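Local coordinates for ORF 37 (Human herpesvirus 8 type M, PDB 3FHD), which cleaves double- and single-stranded DNA as an exo- and endonuclease, processing branched or non-linear viral DNA intermediates so that unit-length genomes can be packaged, at residues Y37-L42 with G97-S102; D70-A73 with Q78-M81. All coordinates share one frame; numbering follows the deposited sequence.

Contact 1 (Y37-L42 with G97-S102); sequences YLVDTL and GEFIGS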
loop_
_atom_site.group_PDB
_atom_site.type_symbol
_atom_site.label_atom_id
_atom_site.label_comp_id
_atom_site.label_asym_id
_atom_site.label_seq_id
_atom_site.Cartn_x
_atom_site.Cartn_y
_atom_site.Cartn_z
ATOM N N TYR A 37 -13.186 -29.716 -1.509
ATOM C CA TYR A 37 -11.954 -29.103 -1.009
ATOM C C TYR A 37 -11.167 -28.456 -2.145
ATOM O O TYR A 37 -11.038 -29.033 -3.213
ATOM C CB TYR A 37 -11.118 -30.118 -0.208
ATOM C CG TYR A 37 -11.840 -30.562 1.060
ATOM C CD1 TYR A 37 -12.202 -29.629 2.032
ATOM C CD2 TYR A 37 -12.172 -31.898 1.282
ATOM C CE1 TYR A 37 -12.881 -30.000 3.188
ATOM C CE2 TYR A 37 -12.849 -32.290 2.456
ATOM C CZ TYR A 37 -13.200 -31.326 3.399
ATOM O OH TYR A 37 -13.873 -31.670 4.563
ATOM N N LEU A 38 -10.674 -27.242 -1.917
ATOM C CA LEU A 38 -9.928 -26.498 -2.944
ATOM C C LEU A 38 -8.723 -27.281 -3.474
ATOM O O LEU A 38 -8.446 -27.291 -4.679
ATOM C CB LEU A 38 -9.441 -25.155 -2.401
ATOM C CG LEU A 38 -8.756 -24.261 -3.446
ATOM C CD1 LEU A 38 -9.673 -23.910 -4.625
ATOM C CD2 LEU A 38 -8.157 -23.004 -2.804
ATOM N N VAL A 39 -7.989 -27.922 -2.575
ATOM C CA VAL A 39 -6.871 -28.748 -3.024
ATOM C C VAL A 39 -7.330 -29.805 -4.056
ATOM O O VAL A 39 -6.583 -30.139 -4.975
ATOM C CB VAL A 39 -6.064 -29.334 -1.830
ATOM C CG1 VAL A 39 -4.886 -30.178 -2.321
ATOM C CG2 VAL A 39 -5.558 -28.170 -0.938
ATOM N N ASP A 40 -8.553 -30.312 -3.933
ATOM C CA ASP A 40 -9.040 -31.283 -4.914
ATOM C C ASP A 40 -9.445 -30.650 -6.252
ATOM O O ASP A 40 -9.273 -31.261 -7.320
ATOM C CB ASP A 40 -10.192 -32.118 -4.350
ATOM C CG ASP A 40 -9.764 -32.995 -3.175
ATOM O OD1 ASP A 40 -8.547 -33.292 -3.031
ATOM O OD2 ASP A 40 -10.663 -33.375 -2.387
ATOM N N THR A 41 -10.032 -29.464 -6.168
ATOM C CA THR A 41 -10.392 -28.621 -7.320
ATOM C C THR A 41 -9.139 -28.296 -8.147
ATOM O O THR A 41 -9.128 -28.457 -9.364
ATOM C CB THR A 41 -11.064 -27.296 -6.804
ATOM O OG1 THR A 41 -12.243 -27.621 -6.053
ATOM C CG2 THR A 41 -11.432 -26.324 -7.943
ATOM N N LEU A 42 -8.072 -27.873 -7.472
ATOM C CA LEU A 42 -6.824 -27.500 -8.127
ATOM C C LEU A 42 -6.001 -28.674 -8.649
ATOM O O LEU A 42 -5.136 -28.479 -9.509
ATOM C CB LEU A 42 -5.967 -26.680 -7.169
ATOM C CG LEU A 42 -6.579 -25.351 -6.732
ATOM C CD1 LEU A 42 -5.672 -24.717 -5.708
ATOM C CD2 LEU A 42 -6.769 -24.414 -7.937
ATOM N N GLY A 97 -8.296 -21.308 3.266
ATOM C CA GLY A 97 -7.476 -21.330 4.493
ATOM C C GLY A 97 -6.461 -22.460 4.559
ATOM O O GLY A 97 -5.275 -22.217 4.773
ATOM N N GLU A 98 -6.927 -23.689 4.345
ATOM C CA GLU A 98 -6.074 -24.873 4.336
ATOM C C GLU A 98 -4.978 -24.777 3.270
ATOM O O GLU A 98 -3.794 -24.986 3.560
ATOM C CB GLU A 98 -6.924 -26.126 4.086
ATOM N N PHE A 99 -5.378 -24.458 2.042
ATOM C CA PHE A 99 -4.433 -24.287 0.937
ATOM C C PHE A 99 -3.292 -23.263 1.215
ATOM O O PHE A 99 -2.145 -23.501 0.835
ATOM C CB PHE A 99 -5.187 -23.974 -0.368
ATOM C CG PHE A 99 -4.292 -23.837 -1.576
ATOM C CD1 PHE A 99 -3.679 -24.954 -2.141
ATOM C CD2 PHE A 99 -4.085 -22.592 -2.161
ATOM C CE1 PHE A 99 -2.850 -24.818 -3.258
ATOM C CE2 PHE A 99 -3.267 -22.437 -3.277
ATOM C CZ PHE A 99 -2.640 -23.545 -3.826
ATOM N N ILE A 100 -3.600 -22.150 1.887
ATOM C CA ILE A 100 -2.567 -21.152 2.234
ATOM C C ILE A 100 -2.055 -21.247 3.683
ATOM O O ILE A 100 -1.270 -20.407 4.128
ATOM C CB ILE A 100 -3.024 -19.696 1.945
ATOM C CG1 ILE A 100 -4.140 -19.263 2.925
ATOM C CG2 ILE A 100 -3.429 -19.553 0.469
ATOM C CD1 ILE A 100 -4.617 -17.827 2.730
ATOM N N GLY A 101 -2.545 -22.235 4.419
ATOM C CA GLY A 101 -2.045 -22.532 5.746
ATOM C C GLY A 101 -2.452 -21.602 6.871
ATOM O O GLY A 101 -1.641 -21.314 7.745
ATOM N N SER A 102 -3.698 -21.147 6.888
ATOM C CA SER A 102 -4.156 -20.272 7.968
ATOM C C SER A 102 -5.651 -20.409 8.237
ATOM O O SER A 102 -6.476 -19.629 7.714
ATOM C CB SER A 102 -3.784 -18.804 7.705
ATOM O OG SER A 102 -4.522 -18.268 6.623
#
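Phe99 has the largest buried area of any single residue in this contact, 83 Å², packed against Leu42, Val39 and Leu38 on one flank of helix 38-42. Its CG stands anti to the backbone N (chi1 -178°), which carries the ring away from its own helix and out to the three aliphatic side chains. Each meets a different part of the Phe99 side chain. Leu42 CD1 sits over one face, the two side chains crossing at about a right angle: the methyl lies 3.9 Å from the ring centroid and 18° off the ring normal, the geometry of a CH-pi contact. It is displaced toward the rim, and the shortest approach is Leu42 CD1 to Phe99 CE1 at 3.7 Å. Val39 works at the ring edge, near the ring plane, where its CG2 is 3.9 Å from Phe99 CD1. Leu38 reaches the root of the aromatic side chain obliquely, CD2 to Phe99 CB at 4.0 Å, and also nears CG and CD2 of the ring.

The motif on the Phe99 side is a helix end: helix 83-100 finishes in a Schellman motif, with Gly101 at positive phi, Ser102 N bonded to Gly97 O at 2.8 Å and Gly101 N to Glu98 O at 3.1 Å. The short helix 38-42 packs against the weakly bonded, kinked last turn of this long helix, and the closest CA atoms, Val39 and Phe99, are 6.4 Å apart. No hydrogen bond crosses between the segments. Leu54 of helix 47-55 and Pro155 also touch Phe99, while Leu42 leans on Gln50 and Val53.

Contact 2 (D70-A73 with Q78-M81); sequences DWCA and QPSM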
loop_
_atom_site.group_PDB
_atom_site.type_symbol
_atom_site.label_atom_id
_atom_site.label_comp_id
_atom_site.label_asym_id
_atom_site.label_seq_id
_atom_site.Cartn_x
_atom_site.Cartn_y
_atom_site.Cartn_z
ATOM N N ASP A 70 -30.106 -15.072 -5.646
ATOM C CA ASP A 70 -31.346 -15.624 -5.113
ATOM C C ASP A 70 -31.747 -15.035 -3.760
ATOM O O ASP A 70 -32.909 -14.694 -3.553
ATOM C CB ASP A 70 -31.231 -17.151 -4.986
ATOM C CG ASP A 70 -31.223 -17.870 -6.341
ATOM O OD1 ASP A 70 -31.448 -17.228 -7.399
ATOM O OD2 ASP A 70 -30.986 -19.101 -6.346
ATOM N N TRP A 71 -30.786 -14.963 -2.840
ATOM C CA TRP A 71 -30.947 -14.333 -1.525
ATOM C C TRP A 71 -31.309 -12.858 -1.677
ATOM O O TRP A 71 -32.223 -12.369 -1.004
ATOM C CB TRP A 71 -29.631 -14.492 -0.736
ATOM C CG TRP A 71 -29.515 -13.745 0.576
ATOM C CD1 TRP A 71 -30.281 -13.917 1.697
ATOM C CD2 TRP A 71 -28.542 -12.736 0.907
ATOM N NE1 TRP A 71 -29.858 -13.060 2.692
ATOM C CE2 TRP A 71 -28.797 -12.326 2.233
ATOM C CE3 TRP A 71 -27.504 -12.122 0.197
ATOM C CZ2 TRP A 71 -28.044 -11.335 2.872
ATOM C CZ3 TRP A 71 -26.752 -11.148 0.830
ATOM C CH2 TRP A 71 -27.033 -10.765 2.170
ATOM N N CYS A 72 -30.600 -12.167 -2.573
ATOM C CA CYS A 72 -30.791 -10.735 -2.810
ATOM C C CYS A 72 -32.127 -10.411 -3.461
ATOM O O CYS A 72 -32.613 -9.282 -3.346
ATOM C CB CYS A 72 -29.640 -10.141 -3.648
ATOM S SG CYS A 72 -28.176 -9.887 -2.692
ATOM N N ALA A 73 -32.717 -11.399 -4.137
ATOM C CA ALA A 73 -34.017 -11.224 -4.782
ATOM C C ALA A 73 -35.139 -10.985 -3.770
ATOM O O ALA A 73 -36.156 -10.418 -4.121
ATOM C CB ALA A 73 -34.347 -12.436 -5.655
ATOM N N GLN A 78 -31.709 -6.291 2.315
ATOM C CA GLN A 78 -31.036 -5.062 1.902
ATOM C C GLN A 78 -29.596 -5.019 2.491
ATOM O O GLN A 78 -29.354 -4.432 3.549
ATOM C CB GLN A 78 -31.882 -3.846 2.306
ATOM C CG GLN A 78 -33.284 -3.842 1.634
ATOM C CD GLN A 78 -34.384 -3.149 2.444
ATOM O OE1 GLN A 78 -34.139 -2.553 3.500
ATOM N NE2 GLN A 78 -35.607 -3.232 1.942
ATOM N N PRO A 79 -28.642 -5.678 1.808
ATOM C CA PRO A 79 -27.274 -5.867 2.316
ATOM C C PRO A 79 -26.505 -4.567 2.598
ATOM O O PRO A 79 -26.584 -3.588 1.840
ATOM C CB PRO A 79 -26.594 -6.678 1.206
ATOM C CG PRO A 79 -27.690 -7.340 0.513
ATOM C CD PRO A 79 -28.809 -6.330 0.502
ATOM N N SER A 80 -25.772 -4.586 3.705
ATOM C CA SER A 80 -25.042 -3.440 4.219
ATOM C C SER A 80 -23.521 -3.719 4.188
ATOM O O SER A 80 -23.107 -4.878 4.284
ATOM C CB SER A 80 -25.491 -3.221 5.667
ATOM O OG SER A 80 -24.758 -2.204 6.297
ATOM N N MET A 81 -22.712 -2.666 4.052
ATOM C CA MET A 81 -21.270 -2.737 4.303
ATOM C C MET A 81 -20.937 -2.094 5.661
ATOM O O MET A 81 -21.529 -1.054 6.012
ATOM C CB MET A 81 -20.486 -2.069 3.176
ATOM C CG MET A 81 -20.702 -2.718 1.800
ATOM S SD MET A 81 -19.875 -4.327 1.539
ATOM C CE MET A 81 -18.201 -3.758 1.207
#
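Cys72 and Gln78 bring their CA atoms within 7.4 Å of each other, where the end of helix 66-72 faces an irregular segment of the loop that follows it. Residues 70-72 keep helical phi/psi, whereas Pro79 (phi -60°, psi 140°), Ser80 and Met81 are extended. No hydrogen bond joins the two segments; their contact is apolar and centred on one proline carbon. Pro79 CG lies 3.9 Å from Trp71 CH2 and equally far from Trp71 CZ3, so it approaches the CZ3-CH2 end of the six-membered ring obliquely. Trp71 reaches this point because its CG is anti to the backbone N (chi1 172°), which carries the six-membered ring toward Pro79, the two side chains sliding past each other in opposite directions. From Cys72, SG comes to 4.1 Å of the same Pro79 CG. All three touching residues are buried. Hydrogen bonds tie both segments to other parts of the chain: Ser80 N bonds to Tyr126 OH, Cys72 O accepts from Lys494 NZ, and Pro79 shares backbone hydrogen bonding with Asp496. The end of helix 66-72 and the loop after it pack against helix 83-100, where Leu84 touches both Trp71 and Pro79, and against helix 122-130, whose Val122, Ala123 and Tyr126 meet the indole.

In the fold
Both contacts involve the chain around helix 83-100 but at different ends: contact 1 packs helix 38-42 on its last turn, and contact 2 lies in the connection leading into its start. Contact 2 is nested within the loop that contact 1 closes, yet their centres are 28 Å apart and their nearest atoms about 20 Å. Contact 1 buries more area, 179 against 94 Å², but is only partly buried, with Val39 exposed; every touching residue of contact 2 is buried. Both are purely apolar across the segments, but contact 1 sets aliphatic methyls around a phenyl ring, contact 2 a proline against indole and thiol. Both lie away from the magnesium site.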